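Local coordinates for protein putative 3-hydroxybutyryl-CoA dehydratase (Rhodopseudomonas palustris, PDB 3HIN) that probably acts as a lyase of the enoyl-CoA hydratase/isomerase (crotonase) family, likely working on CoA thioesters, at residues Arg175-Ser178 and Val184-Phe187; Arg97-Ile102 and Ser155-Arg160; Leu40-Met45 and Leu89-Thr94; Ile29-Pro34 and Asp69-Gly74. All blocks are in the same frame, centred on the assembly; numbering follows the deposited sequence.

Contact 1 of 4, residues Arg175-Ser178 and Val184-Phe187; sequences RVYS and VHGF
Tyr-177, His-185 and Phe-187 form an aromatic cluster within the crotonase-like fold. The short strand 177-178 leads straight into helix 179-185, and Phe-187 follows just after that helix. The tyrosine ring is shared between the other two rings. Its CD1-CE1 side meets the imidazole, and its CD2 side meets the phenylalanine. Tyr-177 CE1 lies 3.3 Å from His-185 CD2 and 3.4 Å from His-185 NE2. On the other side, Tyr-177 CD2 is 3.6 Å from Phe-187 CZ. The rings meet obliquely. The planes of Tyr-177 and His-185 make 61°, with centroids 4.8 Å apart. Those of Tyr-177 and Phe-187 make 48°, with centroids 5.4 Å apart. In all three residues CG is anti to the carbonyl carbon; for Tyr-177 (chi1 -76°) this carries the ring from the strand into the gap between His-185 and Phe-187.

The next shell fixes these rings. Met-170 of helix 164-173 touches both Tyr-177 and Phe-187, and the Phe-187 ring also stacks with Tyr-139 of strand 138-140. The same strand holds Tyr-177 by backbone hydrogen bonds. Ser-178 is the N-cap of helix 179-185, and its side chain caps a backbone N of the first turn. Gly-186, just past the helix, has a positive phi at which a side chain would collide with the carbonyl oxygen before it. The polar end of the tyrosine is held too. Its OH is hydrogen-bonded to Arg-166 NH2, and Tyr-177 OH also sits 3.4 Å above the guanidinium plane of Arg-175, toward its rim.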
loop_
_atom_site.group_PDB
_atom_site.type_symbol
_atom_site.label_atom_id
_atom_site.label_comp_id
_atom_site.label_asym_id
_atom_site.label_seq_id
_atom_site.Cartn_x
_atom_site.Cartn_y
_atom_site.Cartn_z
ATOM N N ARG A 175 9.407 -24.207 -1.364
ATOM C CA ARG A 175 10.826 -24.440 -1.197
ATOM C C ARG A 175 11.226 -24.294 0.270
ATOM O O ARG A 175 10.743 -23.372 0.942
ATOM C CB ARG A 175 11.635 -23.452 -1.969
ATOM C CG ARG A 175 13.111 -23.708 -1.848
ATOM C CD ARG A 175 13.758 -23.042 -2.984
ATOM N NE ARG A 175 15.176 -23.312 -3.152
ATOM C CZ ARG A 175 15.863 -22.630 -4.057
ATOM N NH1 ARG A 175 15.187 -21.757 -4.805
ATOM N NH2 ARG A 175 17.163 -22.822 -4.250
ATOM N N VAL A 176 12.097 -25.198 0.743
ATOM C CA VAL A 176 12.652 -25.117 2.090
ATOM C C VAL A 176 14.149 -24.725 2.033
ATOM O O VAL A 176 14.877 -25.086 1.113
ATOM C CB VAL A 176 12.460 -26.474 2.797
ATOM C CG1 VAL A 176 12.927 -26.425 4.268
ATOM C CG2 VAL A 176 10.963 -26.996 2.659
ATOM N N TYR A 177 14.581 -23.961 3.033
ATOM C CA TYR A 177 15.951 -23.549 3.201
ATOM C C TYR A 177 16.487 -24.084 4.554
ATOM O O TYR A 177 15.803 -23.999 5.594
ATOM C CB TYR A 177 15.981 -22.029 3.175
ATOM C CG TYR A 177 15.831 -21.383 1.754
ATOM C CD1 TYR A 177 16.829 -21.540 0.791
ATOM C CD2 TYR A 177 14.734 -20.642 1.397
ATOM C CE1 TYR A 177 16.748 -20.937 -0.489
ATOM C CE2 TYR A 177 14.617 -20.057 0.118
ATOM C CZ TYR A 177 15.642 -20.205 -0.814
ATOM O OH TYR A 177 15.590 -19.685 -2.067
ATOM N N SER A 178 17.696 -24.634 4.561
ATOM C CA SER A 178 18.364 -24.931 5.811
ATOM C C SER A 178 18.892 -23.661 6.505
ATOM O O SER A 178 18.922 -22.555 5.946
ATOM C CB SER A 178 19.580 -25.901 5.558
ATOM O OG SER A 178 20.474 -25.308 4.605
ATOM N N VAL A 184 22.965 -17.206 4.427
ATOM C CA VAL A 184 23.454 -16.584 3.209
ATOM C C VAL A 184 22.349 -15.749 2.534
ATOM O O VAL A 184 22.634 -14.682 1.947
ATOM C CB VAL A 184 24.042 -17.614 2.182
ATOM C CG1 VAL A 184 24.346 -16.916 0.839
ATOM C CG2 VAL A 184 25.313 -18.433 2.754
ATOM N N HIS A 185 21.097 -16.246 2.555
ATOM C CA HIS A 185 20.025 -15.523 1.824
ATOM C C HIS A 185 19.406 -14.424 2.634
ATOM O O HIS A 185 18.655 -13.599 2.066
ATOM C CB HIS A 185 18.911 -16.433 1.320
ATOM C CG HIS A 185 19.378 -17.566 0.471
ATOM N ND1 HIS A 185 20.113 -17.378 -0.684
ATOM C CD2 HIS A 185 19.164 -18.908 0.570
ATOM C CE1 HIS A 185 20.352 -18.552 -1.255
ATOM N NE2 HIS A 185 19.798 -19.501 -0.510
ATOM N N GLY A 186 19.700 -14.396 3.950
ATOM C CA GLY A 186 19.251 -13.281 4.771
ATOM C C GLY A 186 18.291 -13.640 5.891
ATOM O O GLY A 186 17.794 -12.758 6.547
ATOM N N PHE A 187 18.040 -14.930 6.118
ATOM C CA PHE A 187 17.095 -15.325 7.115
ATOM C C PHE A 187 17.602 -15.017 8.511
ATOM O O PHE A 187 16.795 -14.717 9.403
ATOM C CB PHE A 187 16.747 -16.801 7.010
ATOM C CG PHE A 187 15.924 -17.143 5.773
ATOM C CD1 PHE A 187 14.553 -17.296 5.868
ATOM C CD2 PHE A 187 16.526 -17.291 4.535
ATOM C CE1 PHE A 187 13.776 -17.647 4.757
ATOM C CE2 PHE A 187 15.782 -17.648 3.435
ATOM C CZ PHE A 187 14.387 -17.785 3.531
#

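Contact 2 of 4, residues Arg97-Ile102 and Ser155-Arg160; sequences RVFDKI and SVRLPR
Arg-157 reaches from helix 154-162 to Phe-99 and Asp-100 on helix 85-103. The two backbones are well apart, with Phe-99 CA and Arg-157 CA separated by 10.6 Å, so the arginine spans most of the gap. Its chain is extended from CG to NE and carries the guanidinium to the other helix. The result is a water-bridged pair of opposite charges between two helices of the crotonase-like fold.

On the tight side the guanidinium lies against the carbons of Phe-99. Arg-157 NH1 lies 3.7 Å from Phe-99 CB and 4.0 Å from Phe-99 CD2. The guanidinium thus rests against the root of the phenylalanine, not flat on its ring. The two planes are nearly perpendicular, at 88°.

The looser side is polar and bridged by water. Asp-100 OD2 and Arg-157 NH2 are 4.1 Å apart, too far for a salt bridge. One water fills the step: it donates to Asp-100 OD2 at 2.7 Å and accepts from Arg-157 NH2 at 2.8 Å, at the in-plane edge of the guanidinium. Arg-157 NH2 also bonds to Gln-103 OE1. The other carboxylate oxygen is used within the helix. Arg-97 grips Asp-100 OD1 side-on with NE (3.0 Å) and NH1 (2.9 Å). An alanine in place of Asp-100 would probably leave Arg-97 without its ion-pair mate and the bridging water without its acceptor.

Helix 120-127 lies next to the contact, with Leu-124 on Phe-99 and Cys-126 on Arg-157. Helix 42-51 packs on Val-98 and Phe-99, and helix 164-173 touches Leu-158 and Pro-159.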
loop_
_atom_site.group_PDB
_atom_site.type_symbol
_atom_site.label_atom_id
_atom_site.label_comp_id
_atom_site.label_asym_id
_atom_site.label_seq_id
_atom_site.Cartn_x
_atom_site.Cartn_y
_atom_site.Cartn_z
ATOM N N ARG A 97 -0.885 -6.920 15.800
ATOM C CA ARG A 97 -0.652 -6.087 16.961
ATOM C C ARG A 97 0.317 -6.764 17.929
ATOM O O ARG A 97 1.109 -6.067 18.622
ATOM C CB ARG A 97 -1.951 -5.703 17.692
ATOM C CG ARG A 97 -2.935 -4.951 16.838
ATOM C CD ARG A 97 -2.494 -3.469 16.485
ATOM N NE ARG A 97 -1.444 -3.391 15.438
ATOM C CZ ARG A 97 -1.672 -3.507 14.128
ATOM N NH1 ARG A 97 -0.648 -3.432 13.277
ATOM N NH2 ARG A 97 -2.906 -3.744 13.660
ATOM N N VAL A 98 0.292 -8.095 17.962
ATOM C CA VAL A 98 1.254 -8.824 18.771
ATOM C C VAL A 98 2.680 -8.584 18.209
ATOM O O VAL A 98 3.570 -8.245 18.922
ATOM C CB VAL A 98 1.012 -10.345 18.767
ATOM C CG1 VAL A 98 2.164 -11.031 19.528
ATOM C CG2 VAL A 98 -0.402 -10.743 19.338
ATOM N N PHE A 99 2.874 -8.755 16.901
ATOM C CA PHE A 99 4.227 -8.599 16.335
ATOM C C PHE A 99 4.740 -7.170 16.378
ATOM O O PHE A 99 5.962 -6.942 16.344
ATOM C CB PHE A 99 4.256 -9.145 14.907
ATOM C CG PHE A 99 4.100 -10.644 14.834
ATOM C CD1 PHE A 99 4.440 -11.434 15.940
ATOM C CD2 PHE A 99 3.626 -11.267 13.663
ATOM C CE1 PHE A 99 4.312 -12.864 15.898
ATOM C CE2 PHE A 99 3.493 -12.671 13.591
ATOM C CZ PHE A 99 3.875 -13.465 14.706
ATOM N N ASP A 100 3.834 -6.185 16.414
ATOM C CA ASP A 100 4.298 -4.804 16.559
ATOM C C ASP A 100 5.054 -4.681 17.887
ATOM O O ASP A 100 5.990 -3.899 17.992
ATOM C CB ASP A 100 3.122 -3.806 16.587
ATOM C CG ASP A 100 2.637 -3.400 15.202
ATOM O OD1 ASP A 100 1.481 -2.974 15.167
ATOM O OD2 ASP A 100 3.339 -3.516 14.146
ATOM N N LYS A 101 4.642 -5.420 18.924
ATOM C CA LYS A 101 5.359 -5.296 20.217
ATOM C C LYS A 101 6.754 -5.927 20.135
ATOM O O LYS A 101 7.574 -5.673 20.972
ATOM C CB LYS A 101 4.579 -6.024 21.317
ATOM C CG LYS A 101 3.142 -5.549 21.435
ATOM C CD LYS A 101 3.075 -4.138 21.889
ATOM C CE LYS A 101 1.894 -3.976 22.884
ATOM N NZ LYS A 101 2.064 -2.664 23.633
ATOM N N ILE A 102 7.002 -6.773 19.151
ATOM C CA ILE A 102 8.350 -7.244 18.908
ATOM C C ILE A 102 9.142 -6.210 18.096
ATOM O O ILE A 102 10.178 -5.711 18.527
ATOM C CB ILE A 102 8.310 -8.523 18.089
ATOM C CG1 ILE A 102 7.374 -9.547 18.780
ATOM C CG2 ILE A 102 9.734 -9.096 17.932
ATOM C CD1 ILE A 102 7.555 -11.028 18.240
ATOM N N SER A 155 4.656 -10.808 4.497
ATOM C CA SER A 155 4.882 -10.233 3.150
ATOM C C SER A 155 5.548 -8.881 3.284
ATOM O O SER A 155 5.965 -8.317 2.308
ATOM C CB SER A 155 3.578 -10.063 2.369
ATOM O OG SER A 155 2.625 -9.449 3.218
ATOM N N VAL A 156 5.621 -8.356 4.492
ATOM C CA VAL A 156 6.264 -7.004 4.746
ATOM C C VAL A 156 7.670 -7.213 5.265
ATOM O O VAL A 156 8.606 -6.594 4.799
ATOM C CB VAL A 156 5.450 -6.166 5.751
ATOM C CG1 VAL A 156 6.251 -4.935 6.291
ATOM C CG2 VAL A 156 4.144 -5.771 5.084
ATOM N N ARG A 157 7.833 -8.071 6.255
ATOM C CA ARG A 157 9.135 -8.189 6.925
ATOM C C ARG A 157 10.065 -9.069 6.156
ATOM O O ARG A 157 11.260 -8.801 6.079
ATOM C CB ARG A 157 8.970 -8.766 8.330
ATOM C CG ARG A 157 8.151 -7.818 9.183
ATOM C CD ARG A 157 8.295 -8.260 10.693
ATOM N NE ARG A 157 7.522 -7.306 11.479
ATOM C CZ ARG A 157 6.216 -7.441 11.767
ATOM N NH1 ARG A 157 5.517 -8.559 11.425
ATOM N NH2 ARG A 157 5.628 -6.477 12.451
ATOM N N LEU A 158 9.558 -10.143 5.599
ATOM C CA LEU A 158 10.487 -11.105 4.994
ATOM C C LEU A 158 11.176 -10.575 3.704
ATOM O O LEU A 158 12.404 -10.700 3.558
ATOM C CB LEU A 158 9.806 -12.431 4.708
ATOM C CG LEU A 158 10.762 -13.511 4.157
ATOM C CD1 LEU A 158 11.883 -13.872 5.109
ATOM C CD2 LEU A 158 10.006 -14.880 3.856
ATOM N N PRO A 159 10.415 -9.979 2.773
ATOM C CA PRO A 159 11.138 -9.503 1.617
ATOM C C PRO A 159 12.224 -8.541 2.007
ATOM O O PRO A 159 13.163 -8.389 1.270
ATOM C CB PRO A 159 10.071 -8.711 0.814
ATOM C CG PRO A 159 8.796 -9.266 1.194
ATOM C CD PRO A 159 8.977 -9.676 2.703
ATOM N N ARG A 160 12.092 -7.839 3.134
ATOM C CA ARG A 160 13.178 -6.892 3.509
ATOM C C ARG A 160 14.425 -7.685 3.926
ATOM O O ARG A 160 15.505 -7.167 3.877
ATOM C CB ARG A 160 12.800 -5.954 4.640
ATOM C CG ARG A 160 11.771 -4.886 4.203
ATOM C CD ARG A 160 11.015 -4.288 5.456
ATOM N NE ARG A 160 10.399 -3.018 5.110
ATOM C CZ ARG A 160 9.352 -2.849 4.310
ATOM N NH1 ARG A 160 8.880 -1.609 4.031
ATOM N NH2 ARG A 160 8.707 -3.892 3.862
HETATM O O HOH W 1 2.933 -5.921 13.043
#

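Contact 3 of 4, residues Leu40-Met45 and Leu89-Thr94; sequences LNDGLM and LVHSQT
The imidazole of His-91 presents its edge to the carboxylate of Asp-42. His-91 NE2 donates to Asp-42 OD1 at 2.9 Å, with an N-H...O angle of 162°. The oxygen lies almost exactly in the ring plane. Seen from the aspartate, the donor arrives on the syn side of OD1, slightly out of the carboxylate plane. The two flat groups are turned 55° from each other. The His-91 ring also meets the ring of Trp-95, one helical turn on. CG of His-91 is anti to the backbone N (chi1 -177°), which swings the ring across to helix 42-51.

This is a His-carboxylate hydrogen bond between two helices of the crotonase-like fold, near the surface. It ties the first turn of helix 42-51 to helix 85-103. The start of helix 42-51 is capped by Asn-41: its OD1 accepts from Leu-44 N at 2.8 Å. A carboxylate in this first turn is likely to be favoured by the helix dipole.

Asp-42 is gripped on both oxygens. OD1 also accepts from Trp-95 NE1, and OD2 forms a salt bridge with Arg-81 NH1. An alanine at Asp-42 would probably leave His-91 NE2 and Trp-95 NE1 without their shared acceptor and the charge of Arg-81 without its mate. Asn-41 ND2, on the other branch of the capping amide, bonds to Glu-79 OE1.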
loop_
_atom_site.group_PDB
_atom_site.type_symbol
_atom_site.label_atom_id
_atom_site.label_comp_id
_atom_site.label_asym_id
_atom_site.label_seq_id
_atom_site.Cartn_x
_atom_site.Cartn_y
_atom_site.Cartn_z
ATOM N N LEU A 40 1.703 -21.862 16.982
ATOM C CA LEU A 40 1.115 -20.622 17.505
ATOM C C LEU A 40 -0.397 -20.720 17.536
ATOM O O LEU A 40 -0.964 -21.312 16.645
ATOM C CB LEU A 40 1.523 -19.433 16.621
ATOM C CG LEU A 40 3.007 -19.360 16.282
ATOM C CD1 LEU A 40 3.275 -18.125 15.362
ATOM C CD2 LEU A 40 3.930 -19.417 17.595
ATOM N N ASN A 41 -1.037 -20.180 18.585
ATOM C CA ASN A 41 -2.504 -20.090 18.668
ATOM C C ASN A 41 -2.863 -18.803 19.368
ATOM O O ASN A 41 -1.962 -18.097 19.858
ATOM C CB ASN A 41 -3.126 -21.315 19.389
ATOM C CG ASN A 41 -2.735 -21.393 20.873
ATOM O OD1 ASN A 41 -2.017 -20.538 21.421
ATOM N ND2 ASN A 41 -3.240 -22.406 21.538
ATOM N N ASP A 42 -4.143 -18.491 19.477
ATOM C CA ASP A 42 -4.499 -17.155 19.985
ATOM C C ASP A 42 -4.069 -16.891 21.397
ATOM O O ASP A 42 -3.686 -15.786 21.716
ATOM C CB ASP A 42 -5.980 -16.810 19.841
ATOM C CG ASP A 42 -6.446 -16.804 18.376
ATOM O OD1 ASP A 42 -5.596 -16.589 17.502
ATOM O OD2 ASP A 42 -7.667 -17.024 18.087
ATOM N N GLY A 43 -4.089 -17.899 22.250
ATOM C CA GLY A 43 -3.755 -17.645 23.638
ATOM C C GLY A 43 -2.233 -17.529 23.805
ATOM O O GLY A 43 -1.715 -16.844 24.698
ATOM N N LEU A 44 -1.489 -18.193 22.938
ATOM C CA LEU A 44 -0.053 -18.091 23.085
ATOM C C LEU A 44 0.320 -16.674 22.658
ATOM O O LEU A 44 1.006 -15.985 23.378
ATOM C CB LEU A 44 0.720 -19.178 22.353
ATOM C CG LEU A 44 2.250 -18.980 22.238
ATOM C CD1 LEU A 44 2.876 -20.277 21.892
ATOM C CD2 LEU A 44 2.662 -17.938 21.177
ATOM N N MET A 45 -0.239 -16.261 21.531
ATOM C CA MET A 45 -0.048 -14.933 20.987
ATOM C C MET A 45 -0.463 -13.863 21.957
ATOM O O MET A 45 0.256 -12.867 22.117
ATOM C CB MET A 45 -0.739 -14.829 19.613
ATOM C CG MET A 45 0.006 -15.679 18.544
ATOM S SD MET A 45 1.595 -14.905 18.043
ATOM C CE MET A 45 0.789 -13.652 17.060
ATOM N N LEU A 89 -9.984 -10.691 8.523
ATOM C CA LEU A 89 -9.314 -9.397 8.567
ATOM C C LEU A 89 -9.027 -9.031 10.046
ATOM O O LEU A 89 -7.888 -8.684 10.411
ATOM C CB LEU A 89 -10.198 -8.290 7.899
ATOM C CG LEU A 89 -9.806 -6.802 8.103
ATOM C CD1 LEU A 89 -8.418 -6.427 7.402
ATOM C CD2 LEU A 89 -10.885 -5.834 7.583
ATOM N N VAL A 90 -10.067 -9.089 10.885
ATOM C CA VAL A 90 -9.902 -8.779 12.295
ATOM C C VAL A 90 -8.839 -9.688 12.909
ATOM O O VAL A 90 -8.026 -9.242 13.640
ATOM C CB VAL A 90 -11.285 -8.887 13.066
ATOM C CG1 VAL A 90 -11.088 -8.899 14.637
ATOM C CG2 VAL A 90 -12.281 -7.730 12.594
ATOM N N HIS A 91 -8.854 -10.960 12.600
ATOM C CA HIS A 91 -7.909 -11.911 13.181
ATOM C C HIS A 91 -6.479 -11.654 12.710
ATOM O O HIS A 91 -5.548 -11.679 13.510
ATOM C CB HIS A 91 -8.342 -13.346 12.884
ATOM C CG HIS A 91 -7.462 -14.377 13.500
ATOM N ND1 HIS A 91 -6.586 -15.152 12.761
ATOM C CD2 HIS A 91 -7.270 -14.725 14.800
ATOM C CE1 HIS A 91 -5.889 -15.924 13.578
ATOM N NE2 HIS A 91 -6.294 -15.693 14.819
ATOM N N SER A 92 -6.271 -11.432 11.423
ATOM C CA SER A 92 -4.939 -11.022 10.967
ATOM C C SER A 92 -4.443 -9.796 11.747
ATOM O O SER A 92 -3.298 -9.784 12.207
ATOM C CB SER A 92 -4.959 -10.700 9.439
ATOM O OG SER A 92 -3.646 -10.288 9.012
ATOM N N GLN A 93 -5.278 -8.750 11.851
ATOM C CA GLN A 93 -4.888 -7.517 12.527
ATOM C C GLN A 93 -4.438 -7.745 13.991
ATOM O O GLN A 93 -3.418 -7.208 14.464
ATOM C CB GLN A 93 -6.066 -6.546 12.416
ATOM C CG GLN A 93 -6.145 -6.041 10.956
ATOM C CD GLN A 93 -4.991 -5.056 10.577
ATOM O OE1 GLN A 93 -4.963 -3.921 11.063
ATOM N NE2 GLN A 93 -4.055 -5.495 9.717
ATOM N N THR A 94 -5.230 -8.541 14.691
ATOM C CA THR A 94 -4.866 -9.061 15.987
ATOM C C THR A 94 -3.424 -9.595 16.046
ATOM O O THR A 94 -2.655 -9.207 16.912
ATOM C CB THR A 94 -5.881 -10.134 16.351
ATOM O OG1 THR A 94 -6.956 -9.474 16.999
ATOM C CG2 THR A 94 -5.337 -11.120 17.170
#

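Contact 4 of 4, residues Ile29-Pro34 and Asp69-Gly74; sequences IGLNRP and DHFSAG
Leu-31, at the end of strand 26-31, packs on Phe-71 and Ser-72 of the loop that follows strand 61-66. The stretch just after Gly-74 commonly supplies an oxyanion-hole N-H in crotonases, and probably does so here. The loop carries an ST turn at Ser-72.

The apolar contact rests on one methyl. Leu-31 CD2 sits over one face of the Phe-71 ring, offset toward the rim, and is 4.2 Å from Phe-71 CZ. The same methyl lies 4.1 Å from Ser-72 CB. Ile-64 of strand 61-66 touches both Leu-31 and Phe-71, and Leu-18 adds to the packing on the leucine.

A polar atom also lies against this methyl: Phe-71 O is 3.5 Å from Leu-31 CD2. That carbonyl is satisfied by Asn-38 ND2.

Other bonds lie within the loop and to Asn-38. Ser-72 OG, hydrogen-bonded to Asn-38 O, has a second partner two residues on. OG is anti to the backbone N (chi1 169°), and Gly-74 N donates to Ser-72 OG at 3.0 Å.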
loop_
_atom_site.group_PDB
_atom_site.type_symbol
_atom_site.label_atom_id
_atom_site.label_comp_id
_atom_site.label_asym_id
_atom_site.label_seq_id
_atom_site.Cartn_x
_atom_site.Cartn_y
_atom_site.Cartn_z
ATOM N N ILE A 29 11.977 -15.680 26.737
ATOM C CA ILE A 29 10.613 -16.070 26.443
ATOM C C ILE A 29 10.563 -17.360 25.630
ATOM O O ILE A 29 10.768 -17.352 24.411
ATOM C CB ILE A 29 9.898 -14.992 25.628
ATOM C CG1 ILE A 29 9.761 -13.695 26.417
ATOM C CG2 ILE A 29 8.492 -15.495 25.276
ATOM C CD1 ILE A 29 9.112 -12.506 25.576
ATOM N N GLY A 30 10.243 -18.469 26.273
ATOM C CA GLY A 30 10.327 -19.733 25.559
ATOM C C GLY A 30 8.996 -20.219 25.096
ATOM O O GLY A 30 8.100 -20.337 25.891
ATOM N N LEU A 31 8.852 -20.452 23.797
ATOM C CA LEU A 31 7.605 -20.962 23.241
ATOM C C LEU A 31 7.502 -22.417 23.711
ATOM O O LEU A 31 8.424 -23.229 23.501
ATOM C CB LEU A 31 7.650 -20.936 21.713
ATOM C CG LEU A 31 7.293 -19.628 20.969
ATOM C CD1 LEU A 31 7.532 -18.327 21.715
ATOM C CD2 LEU A 31 7.904 -19.623 19.595
ATOM N N ASN A 32 6.360 -22.725 24.320
ATOM C CA ASN A 32 6.236 -23.904 25.108
ATOM C C ASN A 32 4.969 -24.698 24.748
ATOM O O ASN A 32 4.133 -24.911 25.598
ATOM C CB ASN A 32 6.241 -23.520 26.588
ATOM C CG ASN A 32 6.307 -24.743 27.509
ATOM O OD1 ASN A 32 6.926 -25.755 27.174
ATOM N ND2 ASN A 32 5.642 -24.653 28.668
ATOM N N ARG A 33 4.832 -25.107 23.496
ATOM C CA ARG A 33 3.783 -26.064 23.113
ATOM C C ARG A 33 4.492 -27.162 22.370
ATOM O O ARG A 33 4.273 -27.373 21.200
ATOM C CB ARG A 33 2.710 -25.419 22.270
ATOM C CG ARG A 33 2.063 -24.272 22.901
ATOM C CD ARG A 33 0.995 -23.764 21.990
ATOM N NE ARG A 33 -0.187 -24.599 22.202
ATOM C CZ ARG A 33 -1.079 -24.845 21.250
ATOM N NH1 ARG A 33 -2.115 -25.622 21.511
ATOM N NH2 ARG A 33 -0.902 -24.329 20.030
ATOM N N PRO A 34 5.431 -27.825 23.050
ATOM C CA PRO A 34 6.325 -28.748 22.337
ATOM C C PRO A 34 5.639 -29.962 21.634
ATOM O O PRO A 34 6.148 -30.446 20.612
ATOM C CB PRO A 34 7.344 -29.169 23.424
ATOM C CG PRO A 34 6.633 -28.863 24.766
ATOM C CD PRO A 34 5.820 -27.634 24.473
ATOM N N ASP A 69 12.579 -29.450 20.285
ATOM C CA ASP A 69 13.435 -29.428 19.115
ATOM C C ASP A 69 13.128 -28.284 18.144
ATOM O O ASP A 69 13.950 -28.004 17.287
ATOM C CB ASP A 69 13.323 -30.756 18.372
ATOM C CG ASP A 69 13.746 -31.970 19.244
ATOM O OD1 ASP A 69 14.507 -31.804 20.250
ATOM O OD2 ASP A 69 13.309 -33.107 18.870
ATOM N N HIS A 70 11.989 -27.605 18.281
ATOM C CA HIS A 70 11.591 -26.637 17.241
ATOM C C HIS A 70 11.380 -25.216 17.759
ATOM O O HIS A 70 11.017 -24.995 18.942
ATOM C CB HIS A 70 10.341 -27.119 16.450
ATOM C CG HIS A 70 10.464 -28.523 15.973
ATOM N ND1 HIS A 70 11.087 -28.843 14.781
ATOM C CD2 HIS A 70 10.167 -29.699 16.584
ATOM C CE1 HIS A 70 11.118 -30.162 14.655
ATOM N NE2 HIS A 70 10.574 -30.701 15.741
ATOM N N PHE A 71 11.601 -24.252 16.861
ATOM C CA PHE A 71 11.205 -22.901 17.154
ATOM C C PHE A 71 9.662 -22.779 17.122
ATOM O O PHE A 71 9.016 -22.650 18.177
ATOM C CB PHE A 71 11.864 -21.935 16.205
ATOM C CG PHE A 71 11.599 -20.544 16.578
ATOM C CD1 PHE A 71 12.132 -20.017 17.781
ATOM C CD2 PHE A 71 10.789 -19.765 15.811
ATOM C CE1 PHE A 71 11.852 -18.663 18.150
ATOM C CE2 PHE A 71 10.523 -18.378 16.158
ATOM C CZ PHE A 71 11.011 -17.852 17.308
ATOM N N SER A 72 9.077 -22.863 15.935
ATOM C CA SER A 72 7.628 -22.899 15.791
ATOM C C SER A 72 7.300 -23.343 14.394
ATOM O O SER A 72 7.900 -22.897 13.413
ATOM C CB SER A 72 6.986 -21.545 16.088
ATOM O OG SER A 72 5.624 -21.534 15.704
ATOM N N ALA A 73 6.347 -24.259 14.314
ATOM C CA ALA A 73 5.835 -24.755 13.061
ATOM C C ALA A 73 4.713 -23.862 12.572
ATOM O O ALA A 73 4.000 -24.226 11.666
ATOM C CB ALA A 73 5.320 -26.203 13.268
ATOM N N GLY A 74 4.533 -22.709 13.207
ATOM C CA GLY A 74 3.493 -21.799 12.797
ATOM C C GLY A 74 2.117 -22.182 13.295
ATOM O O GLY A 74 1.999 -22.724 14.386
#

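How the contacts relate
Contacts 3 and 4 interlock along the chain, their segments alternating. They also touch: Leu-40 N and Gly-74 O are 2.8 Å apart, a probable hydrogen bond. Contacts 2 and 3 share helix 85-103, and Phe-99 CE1 meets Met-45 CE at 3.8 Å; their centres are about 13 Å apart. Contact 1 joins contact 2 through Phe-187 CE1 and Leu-158 CD1, 4.2 Å apart. It stays clear of contact 3, with nearest atoms about 15 Å apart, and of contact 4, about 10 Å. The loop 69-74 of contact 4 probably lies beside the active site, as in other crotonases.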